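Local atomic coordinates of nucleoside-diphosphate-sugar epimerase (Pseudomonas aeruginosa, PDB entry 2X4G), a protein that probably acts as an NAD-dependent sugar-nucleotide epimerase or related oxidoreductase of the extended Rossmann-fold family, though its substrate is not established. Residues A[206-211]-A[264-269]; A[197-202]-A[255-261]; A[181-186]-A[214-219]. All coordinates share one frame. Numbering follows the deposited sequence.

The three contacts lie in the part of the chain from strand 176-185 onward. In sequence order the first segments come as 181-186, 197-202 and 206-211. Then follow 214-219, 255-261 and 264-269, so the segments of any two contacts alternate. Contact 3 is in the main sheet, its centre about 8 Å from the centre of the chain. Contact 2 packs helix 196-202 on helix 248-259, with its centre about 17 Å from that of contact 3. Contact 1 pairs the short strands that follow these two helices. Its centre is about 14 Å from that of contact 2, at the subunit interface. These crossings tie the Rossmann-type sheet, both helices and the small sheet into one region.

Contact 1: residues A[206-211]-A[264-269]; sequences MTHYVA and PQPMSM
Strands 208-210 and 265-267 form a small parallel sheet outside the main one, consistent with the C-terminal part of extended short-chain dehydrogenase/epimerase folds. Their axes approach to 4.6 Å and cross at -46°. H208 pairs with Q265 (CA-CA 4.7 Å) and Y209 with P266 (CA-CA 5.3 Å). Backbone hydrogen bonds run from Q265 N to T207 O (3.3 Å) and from Y209 N to Q265 O (3.1 Å). A weak hydrogen bond joins M267 N to Y209 O (2.8 Å). H208, chi1 m, adds a weak hydrogen bond from ND1 to Q265 O (3.3 Å). Y209 takes chi1 p, laying its ring along the prolines. P266 CA sits over the face of the Y209 ring, 3.8 Å from its centroid, in a CH-pi contact. V210 CG2 meets M267 CE on the face with H208, and V210 CG1 meets M269 CE, both at 3.3 Å. Y209 and P264 rest on helix 248-259, and M206 on helix 196-202. A274 and L275 of the second subunit pack on T207, H208 and M267.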
loop_
_atom_site.group_PDB
_atom_site.type_symbol
_atom_site.label_atom_id
_atom_site.label_comp_id
_atom_site.label_asym_id
_atom_site.label_seq_id
_atom_site.Cartn_x
_atom_site.Cartn_y
_atom_site.Cartn_z
ATOM N N MET A 206 2.147 -18.295 -0.947
ATOM C CA MET A 206 3.498 -17.830 -1.255
ATOM C C MET A 206 4.101 -18.670 -2.376
ATOM O O MET A 206 4.761 -19.679 -2.145
ATOM C CB MET A 206 4.402 -17.869 -0.040
ATOM C CG MET A 206 5.708 -17.221 -0.323
ATOM S SD MET A 206 6.816 -17.401 1.045
ATOM C CE MET A 206 6.478 -15.936 2.026
ATOM N N THR A 207 3.868 -18.223 -3.598
ATOM C CA THR A 207 4.328 -18.939 -4.755
ATOM C C THR A 207 5.750 -18.528 -5.135
ATOM O O THR A 207 6.417 -19.245 -5.871
ATOM C CB THR A 207 3.348 -18.753 -5.920
ATOM O OG1 THR A 207 3.744 -19.600 -6.993
ATOM C CG2 THR A 207 3.286 -17.294 -6.402
ATOM N N HIS A 208 6.219 -17.388 -4.629
ATOM C CA HIS A 208 7.579 -16.902 -4.915
ATOM C C HIS A 208 8.197 -16.246 -3.678
ATOM O O HIS A 208 7.482 -15.864 -2.748
ATOM C CB HIS A 208 7.567 -15.862 -6.055
ATOM C CG HIS A 208 7.089 -16.386 -7.374
ATOM N ND1 HIS A 208 7.926 -17.001 -8.279
ATOM C CD2 HIS A 208 5.866 -16.361 -7.954
ATOM C CE1 HIS A 208 7.235 -17.353 -9.350
ATOM N NE2 HIS A 208 5.980 -16.976 -9.178
ATOM N N TYR A 209 9.521 -16.092 -3.695
ATOM C CA TYR A 209 10.269 -15.401 -2.632
ATOM C C TYR A 209 11.288 -14.467 -3.272
ATOM O O TYR A 209 11.612 -14.623 -4.452
ATOM C CB TYR A 209 11.034 -16.408 -1.763
ATOM C CG TYR A 209 12.203 -17.042 -2.494
ATOM C CD1 TYR A 209 12.017 -18.151 -3.312
ATOM C CD2 TYR A 209 13.485 -16.516 -2.392
ATOM C CE1 TYR A 209 13.085 -18.738 -3.992
ATOM C CE2 TYR A 209 14.566 -17.093 -3.083
ATOM C CZ TYR A 209 14.354 -18.206 -3.884
ATOM O OH TYR A 209 15.395 -18.792 -4.591
ATOM N N VAL A 210 11.815 -13.531 -2.487
ATOM C CA VAL A 210 12.877 -12.634 -2.930
ATOM C C VAL A 210 14.189 -12.933 -2.199
ATOM O O VAL A 210 14.208 -13.059 -0.978
ATOM C CB VAL A 210 12.483 -11.158 -2.698
ATOM C CG1 VAL A 210 13.710 -10.250 -2.717
ATOM C CG2 VAL A 210 11.491 -10.712 -3.757
ATOM N N ALA A 211 15.289 -13.007 -2.951
ATOM C CA ALA A 211 16.608 -13.336 -2.387
ATOM C C ALA A 211 16.925 -12.471 -1.172
ATOM O O ALA A 211 16.606 -11.272 -1.139
ATOM C CB ALA A 211 17.712 -13.191 -3.452
ATOM N N PRO A 264 8.872 -22.498 -3.500
ATOM C CA PRO A 264 8.681 -21.198 -4.111
ATOM C C PRO A 264 9.865 -20.797 -4.966
ATOM O O PRO A 264 11.005 -21.025 -4.597
ATOM C CB PRO A 264 8.566 -20.262 -2.911
ATOM C CG PRO A 264 8.011 -21.080 -1.842
ATOM C CD PRO A 264 8.449 -22.498 -2.087
ATOM N N GLN A 265 9.566 -20.180 -6.098
ATOM C CA GLN A 265 10.574 -19.824 -7.068
ATOM C C GLN A 265 11.120 -18.433 -6.790
ATOM O O GLN A 265 10.429 -17.597 -6.213
ATOM C CB GLN A 265 9.995 -19.907 -8.487
ATOM C CG GLN A 265 9.264 -21.233 -8.823
ATOM C CD GLN A 265 10.154 -22.498 -8.712
ATOM O OE1 GLN A 265 11.283 -22.463 -8.196
ATOM N NE2 GLN A 265 9.629 -23.625 -9.203
ATOM N N PRO A 266 12.375 -18.186 -7.195
ATOM C CA PRO A 266 12.978 -16.899 -6.913
ATOM C C PRO A 266 12.328 -15.822 -7.727
ATOM O O PRO A 266 11.861 -16.070 -8.831
ATOM C CB PRO A 266 14.441 -17.060 -7.352
ATOM C CG PRO A 266 14.575 -18.415 -7.906
ATOM C CD PRO A 266 13.217 -18.998 -8.087
ATOM N N MET A 267 12.298 -14.631 -7.168
ATOM C CA MET A 267 11.772 -13.501 -7.860
ATOM C C MET A 267 12.790 -12.398 -7.751
ATOM O O MET A 267 13.269 -12.094 -6.663
ATOM C CB MET A 267 10.466 -13.086 -7.228
ATOM C CG MET A 267 9.672 -12.141 -8.086
ATOM S SD MET A 267 8.233 -11.584 -7.189
ATOM C CE MET A 267 9.052 -10.629 -5.910
ATOM N N SER A 268 13.115 -11.819 -8.898
ATOM C CA SER A 268 14.145 -10.791 -9.021
ATOM C C SER A 268 13.863 -9.581 -8.133
ATOM O O SER A 268 12.716 -9.275 -7.816
ATOM C CB SER A 268 14.258 -10.352 -10.489
ATOM O OG SER A 268 15.093 -9.228 -10.631
ATOM N N MET A 269 14.925 -8.909 -7.721
ATOM C CA MET A 269 14.792 -7.697 -6.944
ATOM C C MET A 269 14.260 -6.572 -7.819
ATOM O O MET A 269 13.426 -5.777 -7.380
ATOM C CB MET A 269 16.144 -7.289 -6.365
ATOM C CG MET A 269 16.054 -6.136 -5.368
ATOM S SD MET A 269 14.977 -6.546 -3.994
ATOM C CE MET A 269 15.933 -7.912 -3.311
#

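Contact 2: residues A[197-202]-A[255-261]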
loop_
_atom_site.group_PDB
_atom_site.type_symbol
_atom_site.label_atom_id
_atom_site.label_comp_id
_atom_site.label_asym_id
_atom_site.label_seq_id
_atom_site.Cartn_x
_atom_site.Cartn_y
_atom_site.Cartn_z
ATOM N N VAL A 197 4.977 -17.169 6.985
ATOM C CA VAL A 197 5.767 -17.808 5.933
ATOM C C VAL A 197 5.321 -19.234 5.794
ATOM O O VAL A 197 5.139 -19.727 4.691
ATOM C CB VAL A 197 7.282 -17.921 6.221
ATOM C CG1 VAL A 197 8.033 -18.034 4.896
ATOM C CG2 VAL A 197 7.794 -16.760 6.991
ATOM N N ILE A 198 5.165 -19.889 6.942
ATOM C CA ILE A 198 4.856 -21.302 6.988
ATOM C C ILE A 198 3.470 -21.528 6.464
ATOM O O ILE A 198 3.267 -22.389 5.637
ATOM C CB ILE A 198 4.993 -21.869 8.409
ATOM C CG1 ILE A 198 6.473 -21.968 8.790
ATOM C CG2 ILE A 198 4.323 -23.210 8.493
ATOM C CD1 ILE A 198 6.711 -21.992 10.272
ATOM N N THR A 199 2.515 -20.730 6.917
ATOM C CA THR A 199 1.138 -20.905 6.455
ATOM C C THR A 199 0.938 -20.427 5.009
ATOM O O THR A 199 0.179 -21.043 4.267
ATOM C CB THR A 199 0.110 -20.275 7.412
ATOM O OG1 THR A 199 0.268 -18.854 7.449
ATOM C CG2 THR A 199 0.286 -20.843 8.816
ATOM N N ALA A 200 1.622 -19.364 4.591
ATOM C CA ALA A 200 1.486 -18.897 3.213
ATOM C C ALA A 200 1.916 -20.015 2.270
ATOM O O ALA A 200 1.158 -20.428 1.375
ATOM C CB ALA A 200 2.302 -17.650 2.977
ATOM N N ILE A 201 3.119 -20.532 2.497
ATOM C CA ILE A 201 3.617 -21.657 1.721
ATOM C C ILE A 201 2.619 -22.827 1.751
ATOM O O ILE A 201 2.126 -23.241 0.714
ATOM C CB ILE A 201 4.987 -22.099 2.232
ATOM C CG1 ILE A 201 6.038 -21.047 1.856
ATOM C CG2 ILE A 201 5.371 -23.436 1.638
ATOM C CD1 ILE A 201 7.401 -21.330 2.384
ATOM N N GLY A 202 2.299 -23.324 2.943
ATOM C CA GLY A 202 1.373 -24.448 3.111
ATOM C C GLY A 202 0.041 -24.294 2.395
ATOM O O GLY A 202 -0.501 -25.269 1.872
ATOM N N ILE A 255 10.746 -25.502 4.379
ATOM C CA ILE A 255 9.338 -25.452 4.765
ATOM C C ILE A 255 8.514 -26.137 3.701
ATOM O O ILE A 255 7.674 -26.955 4.027
ATOM C CB ILE A 255 8.848 -23.987 4.965
ATOM C CG1 ILE A 255 9.526 -23.365 6.191
ATOM C CG2 ILE A 255 7.327 -23.927 5.097
ATOM C CD1 ILE A 255 9.400 -21.881 6.252
ATOM N N ALA A 256 8.757 -25.821 2.431
ATOM C CA ALA A 256 8.078 -26.533 1.338
ATOM C C ALA A 256 8.260 -28.050 1.442
ATOM O O ALA A 256 7.296 -28.812 1.406
ATOM C CB ALA A 256 8.564 -26.052 -0.001
ATOM N N GLU A 257 9.498 -28.492 1.591
ATOM C CA GLU A 257 9.783 -29.925 1.561
ATOM C C GLU A 257 9.054 -30.651 2.684
ATOM O O GLU A 257 8.506 -31.742 2.472
ATOM C CB GLU A 257 11.292 -30.173 1.601
ATOM C CG GLU A 257 11.976 -29.797 0.279
ATOM C CD GLU A 257 13.489 -29.607 0.401
ATOM O OE1 GLU A 257 14.046 -29.880 1.493
ATOM O OE2 GLU A 257 14.118 -29.180 -0.602
ATOM N N LEU A 258 9.024 -30.017 3.860
ATOM C CA LEU A 258 8.355 -30.553 5.035
ATOM C C LEU A 258 6.842 -30.574 4.882
ATOM O O LEU A 258 6.190 -31.477 5.389
ATOM C CB LEU A 258 8.724 -29.730 6.254
ATOM C CG LEU A 258 10.188 -29.828 6.664
ATOM C CD1 LEU A 258 10.463 -28.845 7.783
ATOM C CD2 LEU A 258 10.511 -31.287 7.068
ATOM N N LEU A 259 6.275 -29.594 4.185
ATOM C CA LEU A 259 4.826 -29.550 3.988
ATOM C C LEU A 259 4.358 -30.416 2.825
ATOM O O LEU A 259 3.154 -30.517 2.576
ATOM C CB LEU A 259 4.357 -28.112 3.767
ATOM C CG LEU A 259 4.488 -27.193 4.984
ATOM C CD1 LEU A 259 4.328 -25.734 4.575
ATOM C CD2 LEU A 259 3.468 -27.592 6.048
ATOM N N GLY A 260 5.304 -31.041 2.125
ATOM C CA GLY A 260 5.012 -31.811 0.915
ATOM C C GLY A 260 4.570 -30.939 -0.252
ATOM O O GLY A 260 3.764 -31.371 -1.072
ATOM N N GLN A 261 5.121 -29.727 -0.340
ATOM C CA GLN A 261 4.690 -28.712 -1.309
ATOM C C GLN A 261 5.842 -28.358 -2.247
ATOM O O GLN A 261 6.983 -28.684 -1.947
ATOM C CB GLN A 261 4.261 -27.456 -0.558
ATOM C CG GLN A 261 3.144 -27.672 0.453
ATOM C CD GLN A 261 1.766 -27.424 -0.107
ATOM O OE1 GLN A 261 1.614 -27.001 -1.254
ATOM N NE2 GLN A 261 0.744 -27.676 0.713
#
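I255 starts the contact on helix 248-259, and its CA-to-CB bond points toward helix 196-202. I255 CD1 lies 3.9 Å from I198 CG1 and 4.3 Å from V197 CG1. I255 CG2 is 3.8 Å from I201 CD1. A256 offers a small surface, with its CA 4.1 Å from I201 CG2. L259 comes one turn after I255. L259 CD1 is 3.9 Å from I201 CG2, 3.7 Å from I198 O and 3.5 Å from G202 CA. A CB on G202 would sit tightly against that methyl. G260 is the first residue to leave helical angles, with positive phi, in a Schellman motif. The CA-to-CB bond of Q261 points toward helix 196-202. Q261 NE2 lies 2.9 Å from G202 O, but the angle is too poor for a hydrogen bond. The helix axes come within 9.7 Å and cross at -56°. I198 and L259 also touch helix 323-336, so a third helix joins the cluster. The contact is therefore essentially apolar, with I201 packed among I255, A256 and L259.

Contact 3: residues A[181-186]-A[214-219]; sequences PGMVLG and RNVIDA
M183 lies alongside R214, with its SD 3.4 Å from R214 CD and 4.2 Å from V216 CG2. All three of its chi angles are t. The backbones form parallel strands, 183-185 and 214-218, whose axes approach to 4.6 Å and cross at -36°. M183 pairs with V216, V184 with I217 and L185 with D218. Four hydrogen bonds, each 2.8 Å, join the segments: M183 N to N215 O, I217 N to M183 O, L185 N to I217 O and, at the first helical residue, A219 N to L185 O. On the face shared with M183, L185 CD1 is 3.5 Å from V216 CG1. On the other face, V184 CG2 meets I217 CG2 at 3.8 Å. At the start of the helix, V184 CG1 is 3.8 Å from A219 CB. D218 N-caps helix 219-232, is hydrogen-bonded to T326 and salt-bridged to R329. This is core pairing in the Rossmann-type sheet: backbone hydrogen bonds set the register, and apolar side chains pack on both faces, while D218 makes polar contacts outside.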
loop_
_atom_site.group_PDB
_atom_site.type_symbol
_atom_site.label_atom_id
_atom_site.label_comp_id
_atom_site.label_asym_id
_atom_site.label_seq_id
_atom_site.Cartn_x
_atom_site.Cartn_y
_atom_site.Cartn_z
ATOM N N PRO A 181 16.200 -10.659 19.311
ATOM C CA PRO A 181 16.186 -11.958 18.660
ATOM C C PRO A 181 16.144 -11.834 17.143
ATOM O O PRO A 181 15.734 -10.806 16.627
ATOM C CB PRO A 181 14.892 -12.565 19.170
ATOM C CG PRO A 181 14.003 -11.426 19.344
ATOM C CD PRO A 181 14.872 -10.308 19.833
ATOM N N GLY A 182 16.570 -12.877 16.444
ATOM C CA GLY A 182 16.332 -12.988 15.016
ATOM C C GLY A 182 14.858 -13.250 14.755
ATOM O O GLY A 182 14.032 -13.178 15.673
ATOM N N MET A 183 14.519 -13.556 13.505
ATOM C CA MET A 183 13.160 -13.930 13.150
ATOM C C MET A 183 12.750 -15.155 13.993
ATOM O O MET A 183 13.330 -16.224 13.852
ATOM C CB MET A 183 13.095 -14.255 11.658
ATOM C CG MET A 183 11.700 -14.283 11.067
ATOM S SD MET A 183 11.623 -15.180 9.498
ATOM C CE MET A 183 9.858 -15.147 9.184
ATOM N N VAL A 184 11.763 -14.976 14.872
ATOM C CA VAL A 184 11.310 -16.011 15.807
ATOM C C VAL A 184 10.283 -16.951 15.171
ATOM O O VAL A 184 9.256 -16.514 14.683
ATOM C CB VAL A 184 10.696 -15.368 17.061
ATOM C CG1 VAL A 184 10.224 -16.426 18.045
ATOM C CG2 VAL A 184 11.719 -14.435 17.727
ATOM N N LEU A 185 10.556 -18.248 15.180
ATOM C CA LEU A 185 9.647 -19.234 14.576
ATOM C C LEU A 185 9.418 -20.368 15.567
ATOM O O LEU A 185 10.378 -20.814 16.216
ATOM C CB LEU A 185 10.246 -19.803 13.281
ATOM C CG LEU A 185 10.231 -18.917 12.034
ATOM C CD1 LEU A 185 11.028 -19.598 10.954
ATOM C CD2 LEU A 185 8.810 -18.647 11.552
ATOM N N GLY A 186 8.169 -20.828 15.685
ATOM C CA GLY A 186 7.868 -21.929 16.590
ATOM C C GLY A 186 6.404 -22.147 16.839
ATOM O O GLY A 186 5.568 -21.670 16.110
ATOM N N ARG A 214 18.927 -14.003 6.245
ATOM C CA ARG A 214 18.105 -13.883 7.443
ATOM C C ARG A 214 18.572 -14.805 8.542
ATOM O O ARG A 214 19.051 -15.889 8.261
ATOM C CB ARG A 214 16.666 -14.228 7.089
ATOM C CG ARG A 214 15.680 -13.811 8.151
ATOM C CD ARG A 214 14.249 -13.941 7.671
ATOM N NE ARG A 214 13.930 -12.944 6.655
ATOM C CZ ARG A 214 13.665 -11.663 6.908
ATOM N NH1 ARG A 214 13.685 -11.194 8.157
ATOM N NH2 ARG A 214 13.394 -10.843 5.895
ATOM N N ASN A 215 18.432 -14.369 9.789
ATOM C CA ASN A 215 18.632 -15.243 10.949
ATOM C C ASN A 215 17.303 -15.614 11.574
ATOM O O ASN A 215 16.502 -14.738 11.947
ATOM C CB ASN A 215 19.511 -14.611 12.016
ATOM C CG ASN A 215 19.911 -15.610 13.112
ATOM O OD1 ASN A 215 19.270 -15.680 14.156
ATOM N ND2 ASN A 215 20.966 -16.390 12.866
ATOM N N VAL A 216 17.092 -16.926 11.682
ATOM C CA VAL A 216 15.883 -17.513 12.226
ATOM C C VAL A 216 16.209 -18.145 13.574
ATOM O O VAL A 216 17.284 -18.718 13.732
ATOM C CB VAL A 216 15.352 -18.575 11.257
ATOM C CG1 VAL A 216 14.350 -19.507 11.934
ATOM C CG2 VAL A 216 14.721 -17.892 10.085
ATOM N N ILE A 217 15.298 -18.029 14.539
ATOM C CA ILE A 217 15.511 -18.582 15.880
ATOM C C ILE A 217 14.262 -19.272 16.401
ATOM O O ILE A 217 13.134 -18.845 16.153
ATOM C CB ILE A 217 15.981 -17.525 16.929
ATOM C CG1 ILE A 217 16.476 -18.243 18.203
ATOM C CG2 ILE A 217 14.875 -16.531 17.235
ATOM C CD1 ILE A 217 16.603 -17.409 19.406
ATOM N N ASP A 218 14.495 -20.372 17.108
ATOM C CA ASP A 218 13.443 -21.200 17.646
ATOM C C ASP A 218 12.757 -20.413 18.790
ATOM O O ASP A 218 13.414 -19.754 19.590
ATOM C CB ASP A 218 14.078 -22.527 18.087
ATOM C CG ASP A 218 13.121 -23.467 18.816
ATOM O OD1 ASP A 218 12.561 -24.355 18.143
ATOM O OD2 ASP A 218 12.970 -23.364 20.065
ATOM N N ALA A 219 11.435 -20.450 18.834
ATOM C CA ALA A 219 10.705 -19.645 19.777
ATOM C C ALA A 219 11.050 -20.030 21.213
ATOM O O ALA A 219 11.309 -19.157 22.048
ATOM C CB ALA A 219 9.217 -19.772 19.540
#